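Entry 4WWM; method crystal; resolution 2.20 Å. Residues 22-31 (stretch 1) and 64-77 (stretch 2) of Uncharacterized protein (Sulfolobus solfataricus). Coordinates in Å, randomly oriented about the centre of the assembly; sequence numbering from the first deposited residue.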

# COMPACT_ATOMS: atom_id res chain seq x y z
N ASN A 22 -3.74 8.84 7.37
CA ASN A 22 -3.06 9.34 8.56
C ASN A 22 -2.21 8.27 9.27
O ASN A 22 -1.43 8.59 10.17
CB ASN A 22 -4.08 9.93 9.54
CG ASN A 22 -5.07 8.90 10.05
OD1 ASN A 22 -4.96 7.70 9.78
ND2 ASN A 22 -6.05 9.36 10.82
N ASP A 23 -2.36 7.02 8.85
CA ASP A 23 -1.71 5.90 9.52
C ASP A 23 -0.19 5.94 9.40
O ASP A 23 0.35 6.24 8.34
CB ASP A 23 -2.24 4.58 8.95
CG ASP A 23 -3.72 4.37 9.23
OD1 ASP A 23 -4.05 3.82 10.30
OD2 ASP A 23 -4.55 4.77 8.38
N ARG A 24 0.50 5.63 10.50
CA ARG A 24 1.96 5.58 10.52
C ARG A 24 2.47 4.14 10.55
O ARG A 24 3.67 3.90 10.59
CB ARG A 24 2.51 6.37 11.71
CG ARG A 24 2.09 7.83 11.72
CD ARG A 24 2.75 8.58 12.86
NE ARG A 24 4.19 8.72 12.66
CZ ARG A 24 5.02 9.22 13.57
NH1 ARG A 24 4.56 9.64 14.74
NH2 ARG A 24 6.32 9.30 13.30
N GLU A 25 1.54 3.19 10.53
CA GLU A 25 1.86 1.77 10.49
C GLU A 25 1.43 1.20 9.14
O GLU A 25 0.26 1.27 8.77
CB GLU A 25 1.16 1.02 11.63
CG GLU A 25 1.37 -0.49 11.62
CD GLU A 25 0.55 -1.19 12.69
OE1 GLU A 25 0.38 -2.42 12.59
OE2 GLU A 25 0.08 -0.51 13.63
N LEU A 26 2.39 0.64 8.40
CA LEU A 26 2.15 0.22 7.02
C LEU A 26 0.95 -0.72 6.90
O LEU A 26 0.11 -0.53 6.02
CB LEU A 26 3.38 -0.46 6.43
CG LEU A 26 3.20 -1.01 5.01
CD1 LEU A 26 2.81 0.10 4.05
CD2 LEU A 26 4.46 -1.71 4.53
N LEU A 27 0.87 -1.72 7.77
CA LEU A 27 -0.23 -2.67 7.72
C LEU A 27 -1.57 -1.94 7.83
O LEU A 27 -2.51 -2.25 7.11
CB LEU A 27 -0.11 -3.70 8.85
CG LEU A 27 -1.28 -4.68 8.94
CD1 LEU A 27 -1.41 -5.49 7.66
CD2 LEU A 27 -1.12 -5.61 10.13
N ARG A 28 -1.64 -0.96 8.73
CA ARG A 28 -2.87 -0.21 8.94
C ARG A 28 -3.19 0.66 7.73
O ARG A 28 -4.36 0.85 7.40
CB ARG A 28 -2.76 0.65 10.20
CG ARG A 28 -2.58 -0.16 11.48
CD ARG A 28 -3.68 0.14 12.49
NE ARG A 28 -3.70 1.55 12.86
CZ ARG A 28 -4.71 2.16 13.48
NH1 ARG A 28 -5.81 1.47 13.79
NH2 ARG A 28 -4.63 3.45 13.77
N VAL A 29 -2.16 1.19 7.08
CA VAL A 29 -2.35 1.91 5.82
C VAL A 29 -3.05 0.99 4.83
O VAL A 29 -4.08 1.35 4.25
CB VAL A 29 -1.01 2.41 5.23
CG1 VAL A 29 -1.19 2.97 3.82
CG2 VAL A 29 -0.38 3.46 6.13
N LEU A 30 -2.51 -0.21 4.66
CA LEU A 30 -3.03 -1.15 3.68
C LEU A 30 -4.45 -1.60 4.03
O LEU A 30 -5.28 -1.76 3.14
CB LEU A 30 -2.11 -2.36 3.55
CG LEU A 30 -0.67 -2.04 3.15
CD1 LEU A 30 0.18 -3.31 3.13
CD2 LEU A 30 -0.60 -1.34 1.80
N VAL A 31 -4.72 -1.79 5.31
CA VAL A 31 -6.05 -2.21 5.75
C VAL A 31 -7.07 -1.11 5.48
O VAL A 31 -8.21 -1.39 5.10
CB VAL A 31 -6.06 -2.60 7.24
CG1 VAL A 31 -7.49 -2.73 7.77
CG2 VAL A 31 -5.32 -3.90 7.46
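Stretch 2 64-77: RNQLLNDNDIIEII

What holds the apolar centre together? Leu68 of the second stretch does much of the work, giving up more area to the contact than any other residue on its side. Its CD1 lies 3.9 Å from Val29 CG2 and 4.3 Å from Leu26 CB, so one methyl group packs against both residues at the start of the helix. The same methyl comes within 3.6 Å of Leu26 N. Farther along, Ile74 points its CB toward the helix and places CD1 4.2 Å from Leu26 CD1 and 4.0 Å from Val29 CG1. A turn of helix later, Leu30 CD2 meets Ile76 CD1 at 3.9 Å.

How do the two backbones run past each other? Residues 26-31 are helical, with Glu25 at the N-cap position, while 73-77 form an extended strand; both elements continue later in the chain. Their N-to-C directions differ by 57°, with a signed crossing angle of -57°, and the axes come no closer than 11.5 Å, a gap bridged by side chains. The alternation of the strand explains the pattern: Ile74 and Ile76 face the helix, whereas Ile73, Glu75 and Ile77 are out of its reach. Before the strand, 64-72 are loop and turn, and there the chains draw much nearer, with Arg24 CA only 4.4 Å from Leu68 CA.

Why does the approach become so close at Arg24? Arg24 and Leu68 are joined by two hydrogen bonds. Leu68 N donates to Arg24 O at 2.8 Å, a backbone-to-backbone link, and Arg24 NE donates to Leu68 O at 2.9 Å in an almost perfectly straight bond. The side chain of Arg24 thus reaches back to the carbonyl of the very residue whose amide its own backbone holds. Leu67 CD1 lies over one face of the guanidinium, 3.8 Å from Arg24 NH2.

What finishes the polar edge? At one end, a type I turn from Asn69 to Asp72, closed by Asp72 N donating to Asn69 O at 2.9 Å and braced by Asn69 N donating to Asp72 OD2 at 2.8 Å, leads the loop into the strand. Asp70 is tied to the first stretch through a water that donates to Asp70 OD1 at 3.0 Å and to Asn22 O at 2.5 Å. Near the helix start, Asn65 OD1 accepts from two further waters, at 2.7 Å and 2.6 Å; these accept in turn from Leu26 N at 3.0 Å and Leu27 N at 2.9 Å, respectively, linking the loop to amides of the first helical turn.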

# COMPACT_ATOMS: atom_id res chain seq x y z
N ARG A 64 11.40 -2.60 7.94
CA ARG A 64 11.21 -3.37 9.16
C ARG A 64 10.05 -2.86 10.01
O ARG A 64 10.15 -2.84 11.24
CB ARG A 64 12.49 -3.36 10.00
CG ARG A 64 13.76 -3.62 9.21
CD ARG A 64 14.98 -3.65 10.12
NE ARG A 64 14.88 -4.73 11.10
CZ ARG A 64 15.63 -4.81 12.20
NH1 ARG A 64 16.54 -3.88 12.47
NH2 ARG A 64 15.47 -5.83 13.03
N ASN A 65 8.97 -2.45 9.36
CA ASN A 65 7.79 -1.96 10.05
C ASN A 65 8.10 -0.83 11.03
O ASN A 65 7.57 -0.78 12.14
CB ASN A 65 7.10 -3.10 10.80
CG ASN A 65 5.72 -2.71 11.32
OD1 ASN A 65 5.04 -1.87 10.72
ND2 ASN A 65 5.31 -3.31 12.43
N GLN A 66 8.99 0.07 10.63
CA GLN A 66 9.27 1.26 11.42
C GLN A 66 8.17 2.29 11.21
O GLN A 66 7.38 2.17 10.28
CB GLN A 66 10.64 1.85 11.06
CG GLN A 66 11.82 1.10 11.67
CD GLN A 66 13.16 1.65 11.23
OE1 GLN A 66 13.83 2.35 11.98
NE2 GLN A 66 13.55 1.33 10.00
N LEU A 67 8.11 3.28 12.10
CA LEU A 67 7.14 4.36 11.99
C LEU A 67 7.23 5.03 10.64
O LEU A 67 8.31 5.41 10.19
CB LEU A 67 7.37 5.40 13.09
CG LEU A 67 6.68 5.19 14.43
CD1 LEU A 67 7.15 6.26 15.41
CD2 LEU A 67 5.17 5.23 14.29
N LEU A 68 6.09 5.18 9.98
CA LEU A 68 6.02 5.97 8.76
C LEU A 68 5.95 7.44 9.14
O LEU A 68 5.34 7.81 10.14
CB LEU A 68 4.81 5.57 7.92
CG LEU A 68 4.77 4.12 7.42
CD1 LEU A 68 3.39 3.80 6.89
CD2 LEU A 68 5.81 3.90 6.35
N ASN A 69 6.60 8.28 8.34
CA ASN A 69 6.51 9.72 8.52
C ASN A 69 5.42 10.28 7.61
O ASN A 69 5.17 9.74 6.54
CB ASN A 69 7.86 10.38 8.24
CG ASN A 69 8.94 9.90 9.19
OD1 ASN A 69 8.66 9.53 10.34
ND2 ASN A 69 10.18 9.88 8.72
N ASP A 70 4.78 11.36 8.06
CA ASP A 70 3.62 11.92 7.37
C ASP A 70 3.87 12.21 5.89
O ASP A 70 2.94 12.18 5.09
CB ASP A 70 3.17 13.21 8.07
CG ASP A 70 2.37 12.94 9.33
OD1 ASP A 70 2.32 11.77 9.78
OD2 ASP A 70 1.79 13.90 9.88
N ASN A 71 5.12 12.50 5.54
CA ASN A 71 5.46 12.87 4.17
C ASN A 71 6.00 11.70 3.34
O ASN A 71 6.49 11.90 2.23
CB ASN A 71 6.49 14.00 4.18
CG ASN A 71 5.94 15.29 4.78
OD1 ASN A 71 4.72 15.45 4.91
ND2 ASN A 71 6.83 16.20 5.14
N ASP A 72 5.89 10.48 3.86
CA ASP A 72 6.33 9.30 3.11
C ASP A 72 5.40 9.03 1.93
O ASP A 72 4.20 9.27 2.00
CB ASP A 72 6.38 8.06 4.01
CG ASP A 72 7.59 8.05 4.93
OD1 ASP A 72 8.58 8.77 4.65
OD2 ASP A 72 7.55 7.31 5.93
N ILE A 73 5.99 8.53 0.84
CA ILE A 73 5.23 8.16 -0.35
C ILE A 73 5.23 6.65 -0.50
O ILE A 73 6.28 6.03 -0.67
CB ILE A 73 5.82 8.82 -1.61
CG1 ILE A 73 5.80 10.34 -1.46
CG2 ILE A 73 5.02 8.39 -2.84
CD1 ILE A 73 6.50 11.08 -2.59
N ILE A 74 4.04 6.07 -0.45
CA ILE A 74 3.86 4.62 -0.55
C ILE A 74 3.29 4.26 -1.92
O ILE A 74 2.16 4.62 -2.24
CB ILE A 74 2.92 4.10 0.55
CG1 ILE A 74 3.48 4.45 1.93
CG2 ILE A 74 2.74 2.59 0.41
CD1 ILE A 74 2.51 4.21 3.07
N GLU A 75 4.07 3.54 -2.72
CA GLU A 75 3.61 3.11 -4.04
C GLU A 75 3.23 1.64 -4.00
O GLU A 75 4.03 0.80 -3.59
CB GLU A 75 4.69 3.33 -5.10
CG GLU A 75 5.07 4.78 -5.31
CD GLU A 75 6.20 4.94 -6.31
OE1 GLU A 75 6.03 4.48 -7.46
OE2 GLU A 75 7.25 5.51 -5.95
N ILE A 76 2.01 1.33 -4.42
CA ILE A 76 1.55 -0.06 -4.49
C ILE A 76 1.50 -0.47 -5.96
O ILE A 76 0.74 0.08 -6.75
CB ILE A 76 0.17 -0.24 -3.82
CG1 ILE A 76 0.20 0.35 -2.41
CG2 ILE A 76 -0.19 -1.72 -3.77
CD1 ILE A 76 -1.13 0.34 -1.71
N ILE A 77 2.35 -1.43 -6.30
CA ILE A 77 2.62 -1.79 -7.69
C ILE A 77 2.32 -3.26 -7.97
O ILE A 77 2.93 -4.14 -7.36
CB ILE A 77 4.09 -1.51 -8.06
CG1 ILE A 77 4.46 -0.07 -7.72
CG2 ILE A 77 4.34 -1.80 -9.53
CD1 ILE A 77 5.94 0.24 -7.84
O HOH W 1 -0.36 10.83 10.71
O HOH W 2 5.26 0.43 9.27
O HOH W 3 3.02 -2.82 9.44